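PDB 4UPK: phosphonate monoester hydrolase from Ruegeria pomeroyi, which is a hydrolase of the sulfatase family, within the alkaline phosphatase clan. Local coordinates for residues 256-261 and 309-314. Residues are numbered along the deposited sequence; the frame is centred on the assembly and turned at random.
Sequences YDPAKL and LRAVYL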
loop_
_atom_site.group_PDB
_atom_site.type_symbol
_atom_site.label_atom_id
_atom_site.label_comp_id
_atom_site.label_asym_id
_atom_site.label_seq_id
_atom_site.Cartn_x
_atom_site.Cartn_y
_atom_site.Cartn_z
ATOM N N TYR A 256 -47.361 -13.586 -23.450
ATOM C CA TYR A 256 -47.017 -13.758 -24.863
ATOM C C TYR A 256 -47.199 -15.224 -25.253
ATOM O O TYR A 256 -46.730 -16.128 -24.563
ATOM C CB TYR A 256 -45.585 -13.243 -25.182
ATOM C CG TYR A 256 -45.361 -11.796 -24.778
ATOM C CD1 TYR A 256 -46.208 -10.782 -25.233
ATOM C CD2 TYR A 256 -44.338 -11.446 -23.902
ATOM C CE1 TYR A 256 -46.018 -9.455 -24.849
ATOM C CE2 TYR A 256 -44.140 -10.124 -23.516
ATOM C CZ TYR A 256 -44.989 -9.132 -23.981
ATOM O OH TYR A 256 -44.799 -7.827 -23.590
ATOM N N ASP A 257 -47.940 -15.449 -26.333
ATOM C CA ASP A 257 -48.225 -16.778 -26.850
ATOM C C ASP A 257 -47.006 -17.263 -27.641
ATOM O O ASP A 257 -46.654 -16.614 -28.623
ATOM C CB ASP A 257 -49.491 -16.737 -27.733
ATOM C CG ASP A 257 -49.999 -18.059 -28.284
ATOM O OD1 ASP A 257 -49.336 -19.099 -28.064
ATOM O OD2 ASP A 257 -51.041 -18.050 -28.949
ATOM N N PRO A 258 -46.367 -18.404 -27.240
ATOM C CA PRO A 258 -45.199 -18.916 -27.993
ATOM C C PRO A 258 -45.505 -19.276 -29.457
ATOM O O PRO A 258 -44.608 -19.213 -30.304
ATOM C CB PRO A 258 -44.804 -20.160 -27.203
ATOM C CG PRO A 258 -45.353 -19.939 -25.819
ATOM C CD PRO A 258 -46.666 -19.273 -26.082
ATOM N N ALA A 259 -46.778 -19.606 -29.749
ATOM C CA ALA A 259 -47.276 -19.962 -31.082
ATOM C C ALA A 259 -47.397 -18.767 -32.028
ATOM O O ALA A 259 -47.499 -18.974 -33.242
ATOM C CB ALA A 259 -48.615 -20.675 -30.965
ATOM N N LYS A 260 -47.362 -17.523 -31.489
ATOM C CA LYS A 260 -47.498 -16.303 -32.304
ATOM C C LYS A 260 -46.198 -15.505 -32.405
ATOM O O LYS A 260 -46.139 -14.449 -33.048
ATOM C CB LYS A 260 -48.679 -15.451 -31.803
ATOM C CG LYS A 260 -50.042 -16.111 -32.041
ATOM C CD LYS A 260 -51.139 -15.503 -31.179
ATOM C CE LYS A 260 -52.459 -16.220 -31.356
ATOM N NZ LYS A 260 -53.493 -15.705 -30.428
ATOM N N LEU A 261 -45.135 -16.038 -31.814
ATOM C CA LEU A 261 -43.842 -15.399 -31.853
ATOM C C LEU A 261 -43.066 -15.830 -33.102
ATOM O O LEU A 261 -43.259 -16.958 -33.581
ATOM C CB LEU A 261 -43.046 -15.789 -30.603
ATOM C CG LEU A 261 -43.464 -15.171 -29.258
ATOM C CD1 LEU A 261 -42.515 -15.602 -28.198
ATOM C CD2 LEU A 261 -43.462 -13.644 -29.306
ATOM N N LEU A 309 -39.592 -20.546 -23.962
ATOM C CA LEU A 309 -38.481 -19.877 -23.307
ATOM C C LEU A 309 -38.399 -18.434 -23.793
ATOM O O LEU A 309 -38.203 -17.529 -22.986
ATOM C CB LEU A 309 -37.173 -20.616 -23.646
ATOM C CG LEU A 309 -36.667 -21.605 -22.602
ATOM C CD1 LEU A 309 -37.511 -22.867 -22.566
ATOM C CD2 LEU A 309 -35.220 -21.936 -22.840
ATOM N N ARG A 310 -38.569 -18.224 -25.117
ATOM C CA ARG A 310 -38.572 -16.933 -25.798
ATOM C C ARG A 310 -39.722 -16.045 -25.293
ATOM O O ARG A 310 -39.479 -14.878 -24.986
ATOM C CB ARG A 310 -38.605 -17.140 -27.323
ATOM C CG ARG A 310 -37.238 -17.491 -27.883
ATOM C CD ARG A 310 -37.231 -18.045 -29.301
ATOM N NE ARG A 310 -37.661 -17.085 -30.329
ATOM C CZ ARG A 310 -36.866 -16.201 -30.929
ATOM N NH1 ARG A 310 -35.578 -16.135 -30.614
ATOM N NH2 ARG A 310 -37.354 -15.376 -31.855
ATOM N N ALA A 311 -40.943 -16.623 -25.115
ATOM C CA ALA A 311 -42.113 -15.924 -24.569
ATOM C C ALA A 311 -41.914 -15.549 -23.075
ATOM O O ALA A 311 -42.337 -14.463 -22.670
ATOM C CB ALA A 311 -43.371 -16.773 -24.736
ATOM N N VAL A 312 -41.289 -16.444 -22.273
ATOM C CA VAL A 312 -40.997 -16.223 -20.847
ATOM C C VAL A 312 -39.998 -15.075 -20.686
ATOM O O VAL A 312 -40.226 -14.185 -19.869
ATOM C CB VAL A 312 -40.565 -17.536 -20.117
ATOM C CG1 VAL A 312 -40.030 -17.244 -18.705
ATOM C CG2 VAL A 312 -41.728 -18.538 -20.066
ATOM N N TYR A 313 -38.921 -15.082 -21.501
ATOM C CA TYR A 313 -37.871 -14.060 -21.564
ATOM C C TYR A 313 -38.469 -12.673 -21.859
ATOM O O TYR A 313 -38.139 -11.709 -21.158
ATOM C CB TYR A 313 -36.841 -14.444 -22.647
ATOM C CG TYR A 313 -35.813 -13.375 -22.961
ATOM C CD1 TYR A 313 -36.051 -12.416 -23.946
ATOM C CD2 TYR A 313 -34.581 -13.357 -22.323
ATOM C CE1 TYR A 313 -35.102 -11.441 -24.257
ATOM C CE2 TYR A 313 -33.620 -12.389 -22.629
ATOM C CZ TYR A 313 -33.886 -11.436 -23.599
ATOM O OH TYR A 313 -32.942 -10.479 -23.918
ATOM N N LEU A 314 -39.340 -12.576 -22.893
ATOM C CA LEU A 314 -40.013 -11.338 -23.263
ATOM C C LEU A 314 -40.956 -10.839 -22.160
ATOM O O LEU A 314 -41.045 -9.635 -21.948
ATOM C CB LEU A 314 -40.759 -11.471 -24.611
ATOM C CG LEU A 314 -39.930 -11.772 -25.866
ATOM C CD1 LEU A 314 -40.839 -12.076 -27.041
ATOM C CD2 LEU A 314 -38.981 -10.614 -26.206
HETATM O O HOH W 1 -44.836 -14.598 -21.566
#
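Tyr256, Pro258 and Leu261, on the loop that follows strand 234-239 of the sulfatase-family fold, pack on Ala311 on one face of helix 303-333, and the first and last of them also on Leu314. The CB of Ala311 is the common meeting point, touched by Tyr256 O at 3.4 Å, by Pro258 CG and by Leu261 CD1. Leu261 reaches Leu314 tip to tip, CD2 to CD1 at 3.8 Å. The tyrosine instead crosses Leu314 at about a right angle, with Tyr256 CD2 3.6 Å from Leu314 CB. With CG of Tyr256 anti to the carbonyl carbon of Tyr256 (chi1 -55°), the ring starts out beside the helix, and Ala311 O lies at the ring edge, in plane. No direct hydrogen bond joins the segments. A water O lies 2.7 Å from Ala311 O, within hydrogen-bonding distance, and accepts only weakly from Tyr256 N. Within the loop, Asp257 OD1, approached from above its carboxylate plane, accepts the N-H of Ala259 in an Asx turn. Tyr256 OH is hydrogen-bonded to Thr318 OG1, further along helix 303-333, and to Glu58 N, while Leu314 also packs on Cys48 of helix 46-49.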